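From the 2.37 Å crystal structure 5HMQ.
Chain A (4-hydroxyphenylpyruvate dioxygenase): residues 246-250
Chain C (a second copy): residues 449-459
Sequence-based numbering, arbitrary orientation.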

ATOM      1  N   GLY A 246      -2.220 -11.490   1.585  1.00 66.89           N
ATOM      2  CA  GLY A 246      -1.283 -12.148   0.703  1.00 61.90           C
ATOM      3  C   GLY A 246      -0.537 -11.161  -0.166  1.00 60.45           C
ATOM      4  O   GLY A 246       0.695 -11.200  -0.252  1.00 60.16           O
ATOM      5  N   PHE A 247      -1.272 -10.245  -0.793  1.00 58.96           N
ATOM      6  CA  PHE A 247      -0.709  -9.408  -1.852  1.00 61.85           C
ATOM      7  C   PHE A 247      -0.048  -8.159  -1.264  1.00 66.01           C
ATOM      8  O   PHE A 247      -0.505  -7.023  -1.414  1.00 65.12           O
ATOM      9  CB  PHE A 247      -1.783  -9.071  -2.873  1.00 61.05           C
ATOM     10  CG  PHE A 247      -2.103 -10.213  -3.788  1.00 60.17           C
ATOM     11  CD1 PHE A 247      -1.344 -10.436  -4.925  1.00 61.15           C
ATOM     12  CD2 PHE A 247      -3.135 -11.088  -3.495  1.00 58.26           C
ATOM     13  CE1 PHE A 247      -1.623 -11.495  -5.764  1.00 60.64           C
ATOM     14  CE2 PHE A 247      -3.419 -12.151  -4.331  1.00 57.96           C
ATOM     15  CZ  PHE A 247      -2.661 -12.355  -5.467  1.00 58.15           C
ATOM     16  N   ARG A 248       1.069  -8.409  -0.584  1.00 70.13           N
ATOM     17  CA  ARG A 248       2.078  -7.480  -0.128  1.00 71.50           C
ATOM     18  C   ARG A 248       1.564  -6.286   0.664  1.00 72.12           C
ATOM     19  O   ARG A 248       0.473  -6.292   1.244  1.00 72.48           O
ATOM     20  N   ALA A 249       2.397  -5.241   0.662  1.00 73.33           N
ATOM     21  CA  ALA A 249       2.178  -4.033   1.447  1.00 70.56           C
ATOM     22  C   ALA A 249       1.910  -4.385   2.903  1.00 68.48           C
ATOM     23  O   ALA A 249       2.485  -5.343   3.430  1.00 68.39           O
ATOM     24  CB  ALA A 249       1.028  -3.205   0.872  1.00 69.65           C
ATOM     25  N   ALA A 250       1.026  -3.624   3.544  1.00 66.94           N
ATOM     26  CA  ALA A 250       0.684  -3.776   4.951  1.00 62.36           C
ATOM     27  C   ALA A 250       1.947  -3.745   5.804  1.00 59.18           C
ATOM     28  O   ALA A 250       2.543  -4.796   6.073  1.00 59.60           O
ATOM     29  CB  ALA A 250      -0.094  -5.073   5.180  1.00 60.13           C
TER
ATOM     30  N   ALA C 449      -3.263  -9.630 -11.852  1.00 45.61           N
ATOM     31  CA  ALA C 449      -3.743  -8.352 -11.348  1.00 45.78           C
ATOM     32  C   ALA C 449      -3.171  -8.166  -9.952  1.00 46.68           C
ATOM     33  O   ALA C 449      -3.473  -8.952  -9.050  1.00 44.56           O
ATOM     34  CB  ALA C 449      -5.270  -8.297 -11.335  1.00 43.64           C
ATOM     35  N   LEU C 450      -2.336  -7.145  -9.778  1.00 46.30           N
ATOM     36  CA  LEU C 450      -1.610  -6.963  -8.531  1.00 45.12           C
ATOM     37  C   LEU C 450      -1.897  -5.595  -7.927  1.00 45.79           C
ATOM     38  O   LEU C 450      -2.215  -4.648  -8.653  1.00 47.23           O
ATOM     39  CB  LEU C 450      -0.098  -7.109  -8.750  1.00 48.33           C
ATOM     40  CG  LEU C 450       0.397  -8.455  -9.284  1.00 47.99           C
ATOM     41  CD1 LEU C 450       1.875  -8.383  -9.642  1.00 46.06           C
ATOM     42  CD2 LEU C 450       0.143  -9.559  -8.270  1.00 47.94           C
ATOM     43  N   PRO C 451      -1.802  -5.460  -6.603  1.00 51.98           N
ATOM     44  CA  PRO C 451      -1.929  -4.130  -5.994  1.00 50.44           C
ATOM     45  C   PRO C 451      -0.822  -3.211  -6.486  1.00 48.40           C
ATOM     46  O   PRO C 451       0.314  -3.637  -6.701  1.00 50.56           O
ATOM     47  CB  PRO C 451      -1.806  -4.408  -4.491  1.00 48.16           C
ATOM     48  CG  PRO C 451      -2.118  -5.857  -4.336  1.00 49.28           C
ATOM     49  CD  PRO C 451      -1.624  -6.514  -5.590  1.00 49.97           C
ATOM     50  N   ALA C 452      -1.175  -1.938  -6.678  1.00 48.80           N
ATOM     51  CA  ALA C 452      -0.224  -0.970  -7.215  1.00 52.67           C
ATOM     52  C   ALA C 452       1.039  -0.883  -6.365  1.00 53.32           C
ATOM     53  O   ALA C 452       2.142  -0.710  -6.895  1.00 53.10           O
ATOM     54  CB  ALA C 452      -0.887   0.403  -7.332  1.00 52.74           C
ATOM     55  N   GLU C 453       0.900  -0.994  -5.045  1.00 50.23           N
ATOM     56  CA  GLU C 453       2.034  -0.815  -4.146  1.00 51.21           C
ATOM     57  C   GLU C 453       2.961  -2.021  -4.096  1.00 50.88           C
ATOM     58  O   GLU C 453       4.071  -1.902  -3.563  1.00 51.15           O
ATOM     59  CB  GLU C 453       1.552  -0.514  -2.721  1.00 51.25           C
ATOM     60  CG  GLU C 453       0.292   0.332  -2.634  1.00 55.63           C
ATOM     61  CD  GLU C 453      -0.964  -0.486  -2.898  1.00 61.60           C
ATOM     62  OE1 GLU C 453      -0.946  -1.702  -2.608  1.00 64.30           O
ATOM     63  OE2 GLU C 453      -1.949   0.067  -3.425  1.00 61.69           O
ATOM     64  N   SER C 454       2.547  -3.171  -4.627  1.00 47.78           N
ATOM     65  CA  SER C 454       3.360  -4.383  -4.563  1.00 46.62           C
ATOM     66  C   SER C 454       3.909  -4.806  -5.920  1.00 47.94           C
ATOM     67  O   SER C 454       4.654  -5.786  -5.989  1.00 47.42           O
ATOM     68  CB  SER C 454       2.555  -5.533  -3.947  1.00 48.95           C
ATOM     69  OG  SER C 454       1.374  -5.788  -4.682  1.00 57.33           O
ATOM     70  N   LEU C 455       3.569  -4.083  -6.996  1.00 44.86           N
ATOM     71  CA  LEU C 455       3.916  -4.540  -8.336  1.00 46.31           C
ATOM     72  C   LEU C 455       5.418  -4.490  -8.582  1.00 47.01           C
ATOM     73  O   LEU C 455       5.991  -5.425  -9.153  1.00 49.62           O
ATOM     74  CB  LEU C 455       3.197  -3.695  -9.395  1.00 47.53           C
ATOM     75  CG  LEU C 455       3.636  -3.895 -10.849  1.00 49.45           C
ATOM     76  CD1 LEU C 455       3.148  -5.214 -11.440  1.00 48.50           C
ATOM     77  CD2 LEU C 455       3.133  -2.716 -11.667  1.00 52.21           C
ATOM     78  N   ASP C 456       6.079  -3.420  -8.145  1.00 44.67           N
ATOM     79  CA  ASP C 456       7.527  -3.327  -8.317  1.00 44.61           C
ATOM     80  C   ASP C 456       8.242  -4.458  -7.597  1.00 44.77           C
ATOM     81  O   ASP C 456       9.258  -4.963  -8.084  1.00 46.81           O
ATOM     82  CB  ASP C 456       8.038  -1.959  -7.839  1.00 47.09           C
ATOM     83  CG  ASP C 456       7.626  -0.833  -8.772  1.00 52.43           C
ATOM     84  OD1 ASP C 456       7.328  -1.113  -9.954  1.00 54.58           O
ATOM     85  OD2 ASP C 456       7.637   0.338  -8.335  1.00 51.43           O
ATOM     86  N   SER C 457       7.730  -4.867  -6.435  1.00 43.08           N
ATOM     87  CA  SER C 457       8.327  -5.995  -5.726  1.00 40.65           C
ATOM     88  C   SER C 457       8.179  -7.284  -6.525  1.00 44.21           C
ATOM     89  O   SER C 457       9.113  -8.093  -6.594  1.00 46.08           O
ATOM     90  CB  SER C 457       7.690  -6.138  -4.345  1.00 41.32           C
ATOM     91  OG  SER C 457       8.416  -7.045  -3.542  1.00 44.08           O
ATOM     92  N   TRP C 458       7.011  -7.494  -7.141  1.00 43.75           N
ATOM     93  CA  TRP C 458       6.826  -8.663  -7.999  1.00 41.92           C
ATOM     94  C   TRP C 458       7.735  -8.603  -9.220  1.00 41.38           C
ATOM     95  O   TRP C 458       8.270  -9.630  -9.656  1.00 42.39           O
ATOM     96  CB  TRP C 458       5.366  -8.783  -8.434  1.00 43.06           C
ATOM     97  CG  TRP C 458       4.467  -9.440  -7.433  1.00 43.40           C
ATOM     98  CD1 TRP C 458       3.913  -8.868  -6.328  1.00 42.49           C
ATOM     99  CD2 TRP C 458       4.004 -10.799  -7.458  1.00 42.82           C
ATOM    100  NE1 TRP C 458       3.138  -9.785  -5.659  1.00 44.43           N
ATOM    101  CE2 TRP C 458       3.177 -10.977  -6.333  1.00 43.37           C
ATOM    102  CE3 TRP C 458       4.210 -11.879  -8.322  1.00 41.21           C
ATOM    103  CZ2 TRP C 458       2.557 -12.193  -6.047  1.00 44.46           C
ATOM    104  CZ3 TRP C 458       3.594 -13.085  -8.038  1.00 40.72           C
ATOM    105  CH2 TRP C 458       2.777 -13.232  -6.910  1.00 41.72           C
ATOM    106  N   VAL C 459       7.905  -7.411  -9.798  1.00 42.80           N
ATOM    107  CA  VAL C 459       8.766  -7.264 -10.968  1.00 42.42           C
ATOM    108  C   VAL C 459      10.191  -7.683 -10.631  1.00 45.04           C
ATOM    109  O   VAL C 459      10.815  -8.469 -11.354  1.00 45.27           O
ATOM    110  CB  VAL C 459       8.714  -5.819 -11.496  1.00 44.12           C
ATOM    111  CG1 VAL C 459       9.798  -5.596 -12.540  1.00 40.94           C
ATOM    112  CG2 VAL C 459       7.341  -5.512 -12.075  1.00 44.73           C
TER

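A small contact can be organised around one aromatic side chain, and this contact between two copies of 4-hydroxyphenylpyruvate dioxygenase illustrates the principle. Gly A246 touches nothing across the gap, yet its positive phi would jam any CB against the preceding carbonyl, so the backbone here calls for glycine. Its O accepts a hydrogen bond from Arg A248 N (2.8 Å), spanning the residue that supplies most of chain A's covered surface.

Phe A247, buried, gives up 103 Å² of the 269 Å² covered on both sides. With chi1 in the m well, its ring reaches among three apolar side chains. CD2 of Leu C450 meets the ring edge, 3.6 Å from CE1 of Phe A247; CZ2 of Trp C458 lies 4.2 Å from that same CE1; and CG of Pro C451 packs 3.5 Å from CB of Phe A247. Flat, nonpolar phenylalanine suits these apolar contacts. Ser C454 is satisfied within its own chain, its OG donating to Pro C451 O at 3.1 Å.

Arg A248 contributes backbone, its CA 4.3 Å from CB of Ser C454; its side chain is not modelled. Ala A249 directs its small CB to within 4.3 Å of OE1 of Glu C453, and Ala A250 makes no contact. No hydrogen bond crosses between the modelled atoms: packing dominates.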